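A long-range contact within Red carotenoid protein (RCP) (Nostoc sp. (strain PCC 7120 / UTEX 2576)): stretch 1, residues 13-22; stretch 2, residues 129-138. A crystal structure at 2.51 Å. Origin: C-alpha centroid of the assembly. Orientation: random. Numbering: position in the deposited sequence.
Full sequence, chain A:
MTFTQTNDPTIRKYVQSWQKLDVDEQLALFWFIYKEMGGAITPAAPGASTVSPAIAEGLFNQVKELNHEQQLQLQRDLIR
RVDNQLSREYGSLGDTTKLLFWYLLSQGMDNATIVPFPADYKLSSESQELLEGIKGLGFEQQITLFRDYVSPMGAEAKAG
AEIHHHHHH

Stretch 1 (13-22) KYVQSWQKLD
Stretch 2 (129-138) ELLEGIKGLG

Two helices of one chain, covering Lys13 to Trp18 and Glu129 to Ile134, both begun earlier in the sequence, pack nearly antiparallel: their N-to-C directions differ by 155° and their axes approach to 11.1 Å. The register is set by Tyr14 and Leu130, whose CA atoms lie 7.0 Å apart. Phi/psi run -60 to -67/-36 to -47 over Lys13 to Trp18, then Gln19 -81/-6 and Lys20 -90/-12; -58 to -70/-35 to -55 over Glu129 to Gly133, then Ile134 -77/-32, Lys135 -59/-23 and Gly136 -80/-28. Bonds include Trp18 N to Tyr14 O (2.7 Å) and Ile134 N to Leu130 O (2.7 Å). The chain extends at Leu21 (-77/165) and Leu137 (-64/160). The contact buries 374 Å² and is mainly apolar.

Tyr14 dominates it. Its CB points toward the second helix, and the m rotamer (chi1 -72°, chi2 -72°) lays the ring obliquely against aliphatic carbons that pack by van der Waals contact and exclude water: Tyr14 CD1 lies 3.9 Å from Leu130 CD2 and 3.7 Å from Ile134 CG1, while Tyr14 CE2 is 3.5 Å from Leu137 CD1. Leu130 (m, t) starts sideways, but its end comes nearer, bringing CD2 to 3.6 Å from Ser17 CB and CD1 to 3.9 Å from Trp18 N and 4.3 Å from Leu21 CD1 (Leu21 m, t). Ile134 (m, t) likewise reaches in, its CD1 lying 4.4 Å from CZ3 of the buried Trp18 (chi1 -159°, t; chi2 -22°). Leu137 (m, p) points toward the first stretch.

Gly133 makes room for the tyrosine: an ideal CB there would lie a tight 3.1 Å from Tyr14 CE1. The closest polar approach between the stretches is Tyr14 OH to Gly133 O, 3.0 Å.

Within the stretches, Ser17 (m) gives its OG to Lys13 O (2.9 Å), satisfying a polar group beside Leu130, and Lys135 NZ forms a salt bridge with Glu132 OE2 (3.1 Å), apart from the apolar contact.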

# COMPACT_ATOMS: atom_id res chain seq x y z
N LYS A 13 -16.25 4.27 -2.37
CA LYS A 13 -15.95 5.66 -2.66
C LYS A 13 -14.56 6.04 -2.17
O LYS A 13 -13.83 6.78 -2.84
CB LYS A 13 -17.01 6.58 -2.05
CG LYS A 13 -18.24 6.77 -2.92
CD LYS A 13 -18.02 7.88 -3.95
CE LYS A 13 -19.15 7.92 -4.97
NZ LYS A 13 -19.03 9.08 -5.91
N TYR A 14 -14.17 5.55 -0.99
CA TYR A 14 -12.79 5.74 -0.53
C TYR A 14 -11.81 5.08 -1.49
O TYR A 14 -10.80 5.69 -1.87
CB TYR A 14 -12.62 5.18 0.88
CG TYR A 14 -13.28 5.99 1.97
CD1 TYR A 14 -12.77 7.22 2.36
CD2 TYR A 14 -14.41 5.52 2.62
CE1 TYR A 14 -13.36 7.96 3.36
CE2 TYR A 14 -15.01 6.25 3.62
CZ TYR A 14 -14.49 7.47 3.99
OH TYR A 14 -15.09 8.20 4.98
N VAL A 15 -12.08 3.84 -1.88
CA VAL A 15 -11.19 3.13 -2.79
C VAL A 15 -11.08 3.88 -4.11
O VAL A 15 -9.98 4.07 -4.64
CB VAL A 15 -11.69 1.69 -3.00
CG1 VAL A 15 -10.83 0.96 -4.03
CG2 VAL A 15 -11.68 0.92 -1.69
N GLN A 16 -12.21 4.31 -4.66
CA GLN A 16 -12.18 5.04 -5.93
C GLN A 16 -11.48 6.38 -5.77
O GLN A 16 -10.70 6.78 -6.64
CB GLN A 16 -13.60 5.23 -6.46
CG GLN A 16 -14.04 4.13 -7.42
CD GLN A 16 -15.42 4.38 -8.01
OE1 GLN A 16 -15.56 4.88 -9.13
NE2 GLN A 16 -16.46 4.02 -7.25
N SER A 17 -11.75 7.10 -4.68
CA SER A 17 -11.04 8.35 -4.44
C SER A 17 -9.55 8.10 -4.26
O SER A 17 -8.72 8.87 -4.74
CB SER A 17 -11.62 9.05 -3.21
OG SER A 17 -12.96 9.45 -3.43
N TRP A 18 -9.20 7.01 -3.56
CA TRP A 18 -7.80 6.67 -3.37
C TRP A 18 -7.13 6.36 -4.71
O TRP A 18 -5.96 6.69 -4.92
CB TRP A 18 -7.69 5.47 -2.42
CG TRP A 18 -6.36 5.31 -1.74
CD1 TRP A 18 -5.15 5.79 -2.15
CD2 TRP A 18 -6.12 4.61 -0.51
NE1 TRP A 18 -4.17 5.43 -1.26
CE2 TRP A 18 -4.74 4.70 -0.24
CE3 TRP A 18 -6.93 3.90 0.38
CZ2 TRP A 18 -4.16 4.12 0.88
CZ3 TRP A 18 -6.35 3.33 1.49
CH2 TRP A 18 -4.98 3.44 1.73
N GLN A 19 -7.86 5.74 -5.63
CA GLN A 19 -7.31 5.34 -6.91
C GLN A 19 -7.25 6.48 -7.92
O GLN A 19 -6.71 6.28 -9.02
CB GLN A 19 -8.14 4.19 -7.49
CG GLN A 19 -7.93 2.86 -6.77
CD GLN A 19 -9.06 1.88 -7.02
OE1 GLN A 19 -10.23 2.27 -7.11
NE2 GLN A 19 -8.73 0.61 -7.12
N LYS A 20 -7.79 7.65 -7.59
CA LYS A 20 -7.72 8.81 -8.48
C LYS A 20 -6.49 9.66 -8.22
O LYS A 20 -6.18 10.54 -9.04
CB LYS A 20 -8.97 9.67 -8.32
CG LYS A 20 -10.24 9.02 -8.82
CD LYS A 20 -11.48 9.70 -8.24
CE LYS A 20 -12.76 8.97 -8.64
NZ LYS A 20 -13.90 9.34 -7.75
N LEU A 21 -5.78 9.44 -7.12
CA LEU A 21 -4.61 10.22 -6.79
C LEU A 21 -3.41 9.78 -7.63
O LEU A 21 -3.42 8.72 -8.27
CB LEU A 21 -4.28 10.08 -5.30
CG LEU A 21 -5.44 10.22 -4.32
CD1 LEU A 21 -4.96 10.00 -2.89
CD2 LEU A 21 -6.11 11.59 -4.46
N ASP A 22 -2.38 10.62 -7.64
CA ASP A 22 -1.11 10.22 -8.24
C ASP A 22 -0.52 9.04 -7.46
O ASP A 22 -0.81 8.83 -6.28
CB ASP A 22 -0.13 11.39 -8.25
CG ASP A 22 -0.58 12.52 -9.16
OD1 ASP A 22 -1.20 12.24 -10.21
OD2 ASP A 22 -0.31 13.70 -8.83
N GLU A 129 -8.23 15.05 3.31
CA GLU A 129 -9.66 14.85 3.51
C GLU A 129 -9.99 13.36 3.58
O GLU A 129 -10.72 12.92 4.48
CB GLU A 129 -10.44 15.52 2.38
CG GLU A 129 -11.86 15.94 2.75
CD GLU A 129 -11.90 17.20 3.59
OE1 GLU A 129 -12.13 17.10 4.81
OE2 GLU A 129 -11.69 18.29 3.03
N LEU A 130 -9.45 12.57 2.65
CA LEU A 130 -9.64 11.12 2.70
C LEU A 130 -9.11 10.54 4.00
O LEU A 130 -9.76 9.69 4.63
CB LEU A 130 -8.96 10.45 1.51
CG LEU A 130 -9.64 10.50 0.14
CD1 LEU A 130 -8.78 9.78 -0.88
CD2 LEU A 130 -11.03 9.89 0.19
N LEU A 131 -7.92 10.98 4.43
CA LEU A 131 -7.31 10.42 5.63
C LEU A 131 -8.22 10.61 6.84
O LEU A 131 -8.55 9.64 7.53
CB LEU A 131 -5.95 11.06 5.87
CG LEU A 131 -5.23 10.64 7.15
CD1 LEU A 131 -5.10 9.13 7.25
CD2 LEU A 131 -3.86 11.28 7.22
N GLU A 132 -8.63 11.85 7.11
CA GLU A 132 -9.54 12.09 8.22
C GLU A 132 -10.84 11.30 8.04
O GLU A 132 -11.40 10.79 9.02
CB GLU A 132 -9.83 13.58 8.36
CG GLU A 132 -8.58 14.44 8.56
CD GLU A 132 -7.80 14.07 9.82
OE1 GLU A 132 -8.42 13.52 10.76
OE2 GLU A 132 -6.58 14.31 9.86
N GLY A 133 -11.31 11.19 6.80
CA GLY A 133 -12.49 10.38 6.55
C GLY A 133 -12.26 8.91 6.85
O GLY A 133 -13.16 8.21 7.32
N ILE A 134 -11.04 8.42 6.58
CA ILE A 134 -10.72 7.03 6.88
C ILE A 134 -10.48 6.85 8.38
O ILE A 134 -10.76 5.78 8.93
CB ILE A 134 -9.51 6.57 6.05
CG1 ILE A 134 -9.88 6.51 4.57
CG2 ILE A 134 -9.02 5.20 6.51
CD1 ILE A 134 -8.71 6.34 3.63
N LYS A 135 -9.95 7.87 9.05
CA LYS A 135 -9.85 7.83 10.50
C LYS A 135 -11.22 7.67 11.15
O LYS A 135 -11.30 7.20 12.29
CB LYS A 135 -9.19 9.10 11.03
CG LYS A 135 -7.71 9.23 10.68
CD LYS A 135 -7.16 10.57 11.12
CE LYS A 135 -5.64 10.63 11.01
NZ LYS A 135 -5.11 11.98 11.35
N GLY A 136 -12.29 8.05 10.45
CA GLY A 136 -13.63 7.93 11.02
C GLY A 136 -14.20 6.53 10.94
O GLY A 136 -15.03 6.16 11.78
N LEU A 137 -13.80 5.75 9.94
CA LEU A 137 -14.31 4.40 9.79
C LEU A 137 -13.90 3.53 10.98
O LEU A 137 -12.95 3.84 11.71
CB LEU A 137 -13.80 3.78 8.50
CG LEU A 137 -14.62 4.06 7.24
CD1 LEU A 137 -14.87 5.55 7.06
CD2 LEU A 137 -13.91 3.50 6.01
N GLY A 138 -14.63 2.44 11.16
CA GLY A 138 -14.29 1.49 12.21
C GLY A 138 -13.22 0.51 11.77
O GLY A 138 -13.14 0.11 10.61